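Local coordinates for protein putative polyketide cyclase (Bacillus cereus, PDB 3K0Z) that is of unproven function but, as a SnoaL-like member of the NTF2 clan, is a putative polyketide cyclase and probably a lipoprotein, at residues D65-K70 against D140-D145; A109-T114 against F124-I129; A45-G50 against K80-N85. One frame throughout, in Å; residues are numbered along the deposited sequence.

Contact 1 (D65-K70 against D140-D145); sequences DHTLPK and DWHLED
D65 and D140 form a parallel bridge, their CA atoms 5.1 Å apart, where strand 63-65, outermost within this chain, runs out beside strand 136-144. One backbone bond follows, H66 N to D140 O (2.9 Å); then the chain turns off and T67 goes on with its side chain. T67 OG1 lies between the backbone N and the carbonyl carbon (chi1 55°), where it accepts from H142 N at 2.9 Å. D65 shapes this turn: its OD1 takes the T67 N-H from above the carboxylate plane at 2.7 Å, which makes an Asx turn.

The other carboxylate oxygen meets H142. H142 NE2 donates to D65 OD2 over 2.6 Å, with OD2 within 3° of the imidazole plane but NE2 on the syn side and 29° out of the carboxylate plane. From the same ring, H142 ND1 gives its hydrogen to the syn lone pair of E144 OE2 (2.7 Å). These two bonds, both near the ring plane, fix the rotation of the imidazole. P69 CD lies near CE1 of the same ring, and D140 OD1 sits close to D65 OD1, a like-charge approach.

H66 and W141 lie side by side in an offset stack, the imidazole against the five-membered ring with centroids 4.4 Å apart; H66 NE2 is bonded to E139. W141 also receives R110 of the second subunit in a cation-pi contact.

A bound buffer molecule, probably from crystallisation, lies next to P69 and may mark a pocket. The chain thus leaves a short parallel strand of the NTF2-like sheet through an Asx turn, next to a His-carboxylate hydrogen bond.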
loop_
_atom_site.group_PDB
_atom_site.type_symbol
_atom_site.label_atom_id
_atom_site.label_comp_id
_atom_site.label_asym_id
_atom_site.label_seq_id
_atom_site.Cartn_x
_atom_site.Cartn_y
_atom_site.Cartn_z
ATOM N N ASP A 65 8.989 -6.782 10.478
ATOM C CA ASP A 65 8.729 -6.215 9.162
ATOM C C ASP A 65 8.788 -7.368 8.160
ATOM O O ASP A 65 9.841 -8.003 7.958
ATOM C CB ASP A 65 9.777 -5.118 8.857
ATOM C CG ASP A 65 9.557 -4.432 7.528
ATOM O OD1 ASP A 65 8.695 -4.915 6.782
ATOM O OD2 ASP A 65 10.251 -3.413 7.237
ATOM N N HIS A 66 7.648 -7.665 7.551
ATOM C CA HIS A 66 7.584 -8.671 6.511
ATOM C C HIS A 66 8.157 -8.251 5.180
ATOM O O HIS A 66 8.297 -9.094 4.304
ATOM C CB HIS A 66 6.129 -9.086 6.287
ATOM C CG HIS A 66 5.538 -9.772 7.466
ATOM N ND1 HIS A 66 5.813 -11.083 7.756
ATOM C CD2 HIS A 66 4.726 -9.326 8.447
ATOM C CE1 HIS A 66 5.179 -11.424 8.862
ATOM N NE2 HIS A 66 4.512 -10.377 9.302
ATOM N N THR A 67 8.475 -6.966 5.006
ATOM C CA THR A 67 8.911 -6.456 3.708
ATOM C C THR A 67 10.132 -5.537 3.924
ATOM O O THR A 67 10.115 -4.356 3.625
ATOM C CB THR A 67 7.745 -5.692 3.080
ATOM O OG1 THR A 67 7.303 -4.689 4.000
ATOM C CG2 THR A 67 6.535 -6.615 2.749
ATOM N N LEU A 68 11.203 -6.130 4.427
ATOM C CA LEU A 68 12.306 -5.385 4.989
ATOM C C LEU A 68 13.147 -4.854 3.857
ATOM O O LEU A 68 13.597 -5.649 3.055
ATOM C CB LEU A 68 13.058 -6.354 5.895
ATOM C CG LEU A 68 14.006 -5.944 6.983
ATOM C CD1 LEU A 68 13.326 -5.013 8.050
ATOM C CD2 LEU A 68 14.571 -7.253 7.568
ATOM N N PRO A 69 13.301 -3.508 3.724
ATOM C CA PRO A 69 14.199 -2.979 2.685
ATOM C C PRO A 69 15.613 -3.568 2.754
ATOM O O PRO A 69 16.069 -3.961 3.843
ATOM C CB PRO A 69 14.213 -1.483 2.980
ATOM C CG PRO A 69 12.915 -1.214 3.604
ATOM C CD PRO A 69 12.653 -2.412 4.460
ATOM N N LYS A 70 16.280 -3.714 1.597
ATOM C CA LYS A 70 17.626 -4.313 1.617
ATOM C C LYS A 70 18.481 -3.378 2.460
ATOM O O LYS A 70 18.404 -2.143 2.294
ATOM C CB LYS A 70 18.253 -4.477 0.219
ATOM N N ASP A 140 4.303 -5.515 10.076
ATOM C CA ASP A 140 3.840 -4.722 8.980
ATOM C C ASP A 140 4.352 -5.199 7.643
ATOM O O ASP A 140 5.251 -6.045 7.558
ATOM C CB ASP A 140 4.068 -3.218 9.216
ATOM C CG ASP A 140 5.523 -2.782 9.042
ATOM O OD1 ASP A 140 6.394 -3.635 9.111
ATOM O OD2 ASP A 140 5.791 -1.569 8.824
ATOM N N TRP A 141 3.729 -4.631 6.622
ATOM C CA TRP A 141 4.030 -4.817 5.209
ATOM C C TRP A 141 3.943 -3.424 4.629
ATOM O O TRP A 141 2.909 -2.769 4.722
ATOM C CB TRP A 141 2.996 -5.704 4.519
ATOM C CG TRP A 141 2.817 -7.054 5.088
ATOM C CD1 TRP A 141 3.318 -8.234 4.591
ATOM C CD2 TRP A 141 1.973 -7.425 6.203
ATOM N NE1 TRP A 141 2.865 -9.270 5.339
ATOM C CE2 TRP A 141 2.041 -8.807 6.331
ATOM C CE3 TRP A 141 1.160 -6.711 7.077
ATOM C CZ2 TRP A 141 1.363 -9.508 7.350
ATOM C CZ3 TRP A 141 0.478 -7.402 8.083
ATOM C CH2 TRP A 141 0.611 -8.782 8.220
ATOM N N HIS A 142 5.008 -2.958 3.985
ATOM C CA HIS A 142 5.017 -1.583 3.551
ATOM C C HIS A 142 5.870 -1.418 2.315
ATOM O O HIS A 142 6.748 -2.253 1.997
ATOM C CB HIS A 142 5.571 -0.717 4.690
ATOM C CG HIS A 142 7.003 -0.997 5.012
ATOM N ND1 HIS A 142 8.040 -0.238 4.512
ATOM C CD2 HIS A 142 7.573 -1.968 5.766
ATOM C CE1 HIS A 142 9.185 -0.711 4.968
ATOM N NE2 HIS A 142 8.931 -1.767 5.724
ATOM N N LEU A 143 5.618 -0.327 1.612
ATOM C CA LEU A 143 6.385 -0.009 0.384
ATOM C C LEU A 143 6.476 1.498 0.219
ATOM O O LEU A 143 5.465 2.198 0.362
ATOM C CB LEU A 143 5.643 -0.649 -0.780
ATOM C CG LEU A 143 6.334 -1.087 -2.038
ATOM C CD1 LEU A 143 7.699 -1.766 -1.801
ATOM C CD2 LEU A 143 5.323 -2.008 -2.765
ATOM N N GLU A 144 7.687 1.988 -0.003
ATOM C CA GLU A 144 7.944 3.413 -0.226
ATOM C C GLU A 144 8.303 3.488 -1.672
ATOM O O GLU A 144 8.899 2.540 -2.202
ATOM C CB GLU A 144 9.112 3.903 0.624
ATOM C CG GLU A 144 8.842 3.923 2.127
ATOM C CD GLU A 144 8.855 2.546 2.783
ATOM O OE1 GLU A 144 9.910 1.891 2.737
ATOM O OE2 GLU A 144 7.806 2.162 3.365
ATOM N N ASP A 145 7.947 4.573 -2.339
ATOM C CA ASP A 145 8.253 4.683 -3.791
ATOM C C ASP A 145 9.716 5.122 -3.955
ATOM O O ASP A 145 10.006 6.257 -4.280
ATOM C CB ASP A 145 7.234 5.625 -4.470
ATOM C CG ASP A 145 7.380 5.680 -5.984
ATOM O OD1 ASP A 145 8.224 4.950 -6.542
ATOM O OD2 ASP A 145 6.635 6.464 -6.606
HETATM O O HOH W 1 9.508 -2.581 1.557
#

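Contact 2 (A109-T114 against F124-I129); sequences ARLSFT and FFAIDI
From A109 with D128 to F113 with F124 the segments pair antiparallel, the short strand axes 4.6 Å apart at closest and their directions 156° apart. Three hydrogen-bonded pairs, A109 with D128, L111 with A126 and F113 with F124, give six backbone bonds, among them L111 N to A126 O at 2.8 Å.

The side chains of these three pairs share one face. F113 CB sits over the face of the F124 ring, 3.7 Å from its centroid, a CH-pi contact; the two rings are within 10° of parallel but offset so far that little of one lies over the other. F124 CG lies between the backbone N and the carbonyl carbon (chi1 67°), and the ring lies against F113 CB. A126 CB meets the edge of the F113 ring in its plane, at F113 CE2 (3.9 Å).

The segments belong to the hairpin of strands 106-117 and 120-133, in the middle of the NTF2-like sheet, with helix 30-49 on this face: Y44 touches A109 and L111, and its hydroxyl bonds D128 OD2. L111 CD2 packs on the carboxylate of D128, 3.7 Å from OD1.

R110, S112, F125 and I127 occupy the other face, where I127 packs on I127 of the second subunit.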
loop_
_atom_site.group_PDB
_atom_site.type_symbol
_atom_site.label_atom_id
_atom_site.label_comp_id
_atom_site.label_asym_id
_atom_site.label_seq_id
_atom_site.Cartn_x
_atom_site.Cartn_y
_atom_site.Cartn_z
ATOM N N ALA A 109 -2.198 2.680 5.981
ATOM C CA ALA A 109 -1.836 4.089 5.928
ATOM C C ALA A 109 -1.248 4.425 4.576
ATOM O O ALA A 109 -0.392 3.661 4.070
ATOM C CB ALA A 109 -0.794 4.465 7.070
ATOM N N ARG A 110 -1.676 5.561 4.010
ATOM C CA ARG A 110 -1.047 6.098 2.833
ATOM C C ARG A 110 -0.328 7.371 3.265
ATOM O O ARG A 110 -0.960 8.314 3.791
ATOM C CB ARG A 110 -2.066 6.403 1.731
ATOM C CG ARG A 110 -1.492 7.017 0.488
ATOM C CD ARG A 110 -2.513 7.058 -0.690
ATOM N NE ARG A 110 -3.666 7.925 -0.458
ATOM C CZ ARG A 110 -3.677 9.235 -0.640
ATOM N NH1 ARG A 110 -2.585 9.883 -0.978
ATOM N NH2 ARG A 110 -4.799 9.912 -0.434
ATOM N N LEU A 111 0.962 7.412 3.008
ATOM C CA LEU A 111 1.833 8.502 3.465
ATOM C C LEU A 111 2.369 9.387 2.359
ATOM O O LEU A 111 2.450 8.951 1.199
ATOM C CB LEU A 111 3.029 7.909 4.213
ATOM C CG LEU A 111 2.785 7.021 5.458
ATOM C CD1 LEU A 111 1.659 7.580 6.450
ATOM C CD2 LEU A 111 2.561 5.525 5.112
ATOM N N SER A 112 2.652 10.657 2.694
ATOM C CA SER A 112 3.368 11.556 1.792
ATOM C C SER A 112 4.639 11.990 2.530
ATOM O O SER A 112 4.591 12.283 3.734
ATOM C CB SER A 112 2.512 12.759 1.355
ATOM O OG SER A 112 1.911 13.365 2.479
ATOM N N PHE A 113 5.773 11.916 1.841
ATOM C CA PHE A 113 7.056 12.357 2.371
ATOM C C PHE A 113 7.520 13.503 1.493
ATOM O O PHE A 113 7.638 13.339 0.262
ATOM C CB PHE A 113 8.093 11.242 2.303
ATOM C CG PHE A 113 7.896 10.166 3.314
ATOM C CD1 PHE A 113 8.474 10.274 4.587
ATOM C CD2 PHE A 113 7.152 9.038 3.003
ATOM C CE1 PHE A 113 8.282 9.272 5.531
ATOM C CE2 PHE A 113 6.965 8.018 3.946
ATOM C CZ PHE A 113 7.516 8.155 5.216
ATOM N N THR A 114 7.803 14.650 2.101
ATOM C CA THR A 114 8.203 15.828 1.359
ATOM C C THR A 114 9.401 16.507 2.014
ATOM O O THR A 114 9.631 16.396 3.222
ATOM C CB THR A 114 7.055 16.859 1.254
ATOM O OG1 THR A 114 6.692 17.255 2.565
ATOM C CG2 THR A 114 5.834 16.250 0.596
ATOM N N PHE A 124 7.527 12.061 -2.387
ATOM C CA PHE A 124 7.210 10.688 -2.743
ATOM C C PHE A 124 6.225 10.130 -1.740
ATOM O O PHE A 124 6.085 10.658 -0.632
ATOM C CB PHE A 124 8.473 9.780 -2.856
ATOM C CG PHE A 124 9.183 9.539 -1.542
ATOM C CD1 PHE A 124 10.128 10.462 -1.069
ATOM C CD2 PHE A 124 8.913 8.411 -0.777
ATOM C CE1 PHE A 124 10.763 10.258 0.148
ATOM C CE2 PHE A 124 9.566 8.203 0.437
ATOM C CZ PHE A 124 10.503 9.127 0.891
ATOM N N PHE A 125 5.569 9.049 -2.131
ATOM C CA PHE A 125 4.580 8.417 -1.275
ATOM C C PHE A 125 4.900 6.983 -0.832
ATOM O O PHE A 125 5.812 6.328 -1.348
ATOM C CB PHE A 125 3.210 8.502 -1.928
ATOM C CG PHE A 125 2.955 7.456 -2.947
ATOM C CD1 PHE A 125 3.352 7.635 -4.244
ATOM C CD2 PHE A 125 2.266 6.284 -2.616
ATOM C CE1 PHE A 125 3.107 6.677 -5.213
ATOM C CE2 PHE A 125 2.010 5.320 -3.580
ATOM C CZ PHE A 125 2.468 5.540 -4.902
ATOM N N ALA A 126 4.149 6.512 0.169
ATOM C CA ALA A 126 4.310 5.146 0.678
ATOM C C ALA A 126 2.916 4.624 1.051
ATOM O O ALA A 126 1.984 5.415 1.298
ATOM C CB ALA A 126 5.252 5.138 1.893
ATOM N N ILE A 127 2.773 3.306 1.067
ATOM C CA ILE A 127 1.576 2.643 1.614
ATOM C C ILE A 127 2.042 1.543 2.579
ATOM O O ILE A 127 2.944 0.745 2.231
ATOM C CB ILE A 127 0.638 2.003 0.535
ATOM C CG1 ILE A 127 0.241 3.015 -0.550
ATOM C CG2 ILE A 127 -0.593 1.451 1.252
ATOM C CD1 ILE A 127 -0.545 2.439 -1.743
ATOM N N ASP A 128 1.442 1.506 3.777
ATOM C CA ASP A 128 1.804 0.540 4.794
ATOM C C ASP A 128 0.570 -0.173 5.266
ATOM O O ASP A 128 -0.489 0.441 5.390
ATOM C CB ASP A 128 2.370 1.189 6.056
ATOM C CG ASP A 128 3.640 2.009 5.839
ATOM O OD1 ASP A 128 4.097 2.230 4.681
ATOM O OD2 ASP A 128 4.219 2.425 6.879
ATOM N N ILE A 129 0.718 -1.452 5.560
ATOM C CA ILE A 129 -0.330 -2.240 6.201
ATOM C C ILE A 129 0.238 -2.633 7.575
ATOM O O ILE A 129 1.288 -3.291 7.670
ATOM C CB ILE A 129 -0.698 -3.501 5.421
ATOM C CG1 ILE A 129 -1.326 -3.113 4.070
ATOM C CG2 ILE A 129 -1.673 -4.352 6.267
ATOM C CD1 ILE A 129 -1.370 -4.253 3.066
#

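Contact 3 (A45-G50 against K80-N85); sequences AFWDTG and KFAAQN
F46 and W47 reach from helix 30-49 to the alanines of helix 76-87, across short helix axes that come no nearer than 9.7 Å and run 36° from parallel. The close part is small and apolar. F46 puts its ring tip, CZ, 3.8 Å from A83 CB, which lies obliquely to the ring. W47 meets the same helix with its six-membered ring: with W47 CG anti to the carbonyl carbon (chi1 -68°), CZ3 lies 3.8 Å from A82 CB, which is at the indole edge and in its plane. F46 CD2 lies over the W47 face, so the two aromatic groups pack on each other as well as on the alanines. At G50, where the first helix ends with positive phi, the main chain itself draws near, CA being 4.2 Å from A83 CB.

The looser side runs through K80, whose backbone N is 4.2 Å from F46 CZ but whose side chain starts away from the other helix.

Polar links come from R87, which bonds A83 O and W47 O. Between the two segments themselves the contact has no hydrogen bond or salt bridge and buries just 199 Å², so its cohesion rests on van der Waals and hydrophobic packing of F46 CZ and the W47 edge against alanine methyl groups.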
loop_
_atom_site.group_PDB
_atom_site.type_symbol
_atom_site.label_atom_id
_atom_site.label_comp_id
_atom_site.label_asym_id
_atom_site.label_seq_id
_atom_site.Cartn_x
_atom_site.Cartn_y
_atom_site.Cartn_z
ATOM N N ALA A 45 4.579 9.742 13.653
ATOM C CA ALA A 45 5.374 10.725 14.443
ATOM C C ALA A 45 6.849 10.297 14.508
ATOM O O ALA A 45 7.740 11.121 14.381
ATOM C CB ALA A 45 4.810 10.936 15.855
ATOM N N PHE A 46 7.093 9.005 14.712
ATOM C CA PHE A 46 8.441 8.524 14.757
ATOM C C PHE A 46 9.103 8.734 13.391
ATOM O O PHE A 46 10.199 9.274 13.299
ATOM C CB PHE A 46 8.503 7.061 15.154
ATOM C CG PHE A 46 9.864 6.501 14.985
ATOM C CD1 PHE A 46 10.899 6.916 15.817
ATOM C CD2 PHE A 46 10.146 5.642 13.944
ATOM C CE1 PHE A 46 12.200 6.435 15.629
ATOM C CE2 PHE A 46 11.425 5.147 13.749
ATOM C CZ PHE A 46 12.455 5.548 14.578
ATOM N N TRP A 47 8.446 8.314 12.317
ATOM C CA TRP A 47 9.050 8.531 10.997
ATOM C C TRP A 47 9.243 10.012 10.708
ATOM O O TRP A 47 10.209 10.372 10.027
ATOM C CB TRP A 47 8.245 7.881 9.904
ATOM C CG TRP A 47 8.266 6.356 9.969
ATOM C CD1 TRP A 47 7.197 5.534 10.135
ATOM C CD2 TRP A 47 9.430 5.490 9.881
ATOM N NE1 TRP A 47 7.607 4.221 10.141
ATOM C CE2 TRP A 47 8.974 4.169 10.012
ATOM C CE3 TRP A 47 10.800 5.717 9.692
ATOM C CZ2 TRP A 47 9.834 3.060 9.931
ATOM C CZ3 TRP A 47 11.675 4.613 9.643
ATOM C CH2 TRP A 47 11.175 3.301 9.773
ATOM N N ASP A 48 8.355 10.876 11.215
ATOM C CA ASP A 48 8.519 12.311 10.973
ATOM C C ASP A 48 9.657 12.916 11.800
ATOM O O ASP A 48 10.336 13.822 11.330
ATOM C CB ASP A 48 7.209 13.009 11.255
ATOM C CG ASP A 48 7.212 14.495 10.860
ATOM O OD1 ASP A 48 7.588 14.865 9.731
ATOM O OD2 ASP A 48 6.843 15.300 11.705
ATOM N N THR A 49 9.864 12.410 13.020
ATOM C CA THR A 49 10.785 13.013 13.986
ATOM C C THR A 49 12.070 12.253 14.321
ATOM O O THR A 49 13.079 12.875 14.700
ATOM C CB THR A 49 10.051 13.278 15.313
ATOM O OG1 THR A 49 9.746 12.030 15.951
ATOM C CG2 THR A 49 8.764 14.028 15.027
ATOM N N GLY A 50 12.052 10.932 14.205
ATOM C CA GLY A 50 13.179 10.124 14.667
ATOM C C GLY A 50 13.259 10.000 16.179
ATOM O O GLY A 50 14.266 9.544 16.683
ATOM N N LYS A 80 15.148 2.302 14.225
ATOM C CA LYS A 80 16.157 3.284 14.646
ATOM C C LYS A 80 17.207 3.513 13.573
ATOM O O LYS A 80 17.644 4.648 13.338
ATOM C CB LYS A 80 16.837 2.768 15.904
ATOM C CG LYS A 80 15.870 2.568 17.050
ATOM C CD LYS A 80 16.572 2.013 18.264
ATOM C CE LYS A 80 15.565 1.577 19.300
ATOM N NZ LYS A 80 16.283 0.856 20.378
ATOM N N PHE A 81 17.647 2.422 12.959
ATOM C CA PHE A 81 18.625 2.502 11.873
ATOM C C PHE A 81 18.113 3.341 10.716
ATOM O O PHE A 81 18.787 4.255 10.270
ATOM C CB PHE A 81 19.016 1.119 11.372
ATOM C CG PHE A 81 19.963 1.158 10.197
ATOM C CD1 PHE A 81 21.311 1.355 10.399
ATOM C CD2 PHE A 81 19.498 1.025 8.890
ATOM C CE1 PHE A 81 22.193 1.419 9.311
ATOM C CE2 PHE A 81 20.378 1.096 7.809
ATOM C CZ PHE A 81 21.718 1.313 8.032
ATOM N N ALA A 82 16.905 3.042 10.259
ATOM C CA ALA A 82 16.299 3.678 9.098
ATOM C C ALA A 82 16.095 5.189 9.250
ATOM O O ALA A 82 16.354 5.964 8.299
ATOM C CB ALA A 82 14.923 2.951 8.744
ATOM N N ALA A 83 15.621 5.601 10.412
ATOM C CA ALA A 83 15.383 7.013 10.702
ATOM C C ALA A 83 16.698 7.814 10.616
ATOM O O ALA A 83 16.744 8.875 10.012
ATOM C CB ALA A 83 14.755 7.171 12.079
ATOM N N GLN A 84 17.761 7.291 11.215
ATOM C CA GLN A 84 19.055 7.963 11.214
ATOM C C GLN A 84 19.707 7.914 9.845
ATOM O O GLN A 84 20.289 8.910 9.410
ATOM C CB GLN A 84 20.000 7.305 12.219
ATOM C CG GLN A 84 19.568 7.421 13.639
ATOM C CD GLN A 84 20.502 6.686 14.570
ATOM O OE1 GLN A 84 21.568 7.181 14.879
ATOM N NE2 GLN A 84 20.110 5.474 14.985
ATOM N N ASN A 85 19.584 6.751 9.168
ATOM C CA ASN A 85 20.240 6.517 7.893
ATOM C C ASN A 85 19.646 7.469 6.844
ATOM O O ASN A 85 20.367 8.123 6.125
ATOM C CB ASN A 85 20.075 5.039 7.494
ATOM C CG ASN A 85 20.808 4.669 6.205
ATOM O OD1 ASN A 85 22.020 4.838 6.092
ATOM N ND2 ASN A 85 20.060 4.148 5.229
#

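Contacts 1 and 2 share one sheet, their centres about 12 Å apart, because strands 120-133 and 136-144 are neighbours in it: W141 O lies 2.7 Å from I129 N and D145 N 2.9 Å from F125 O, both probable hydrogen bonds. Both also meet the second subunit. Contact 3 belongs to the helices and touches neither; its centre is about 15 Å from that of contact 1 and about 14 Å from that of contact 2, with nearest atoms about 6 and 5 Å away. Bound buffer, probably from crystallisation, lies about 4 Å from the P69 side chain and about 3 Å from that of A82, and may mark a pocket near both.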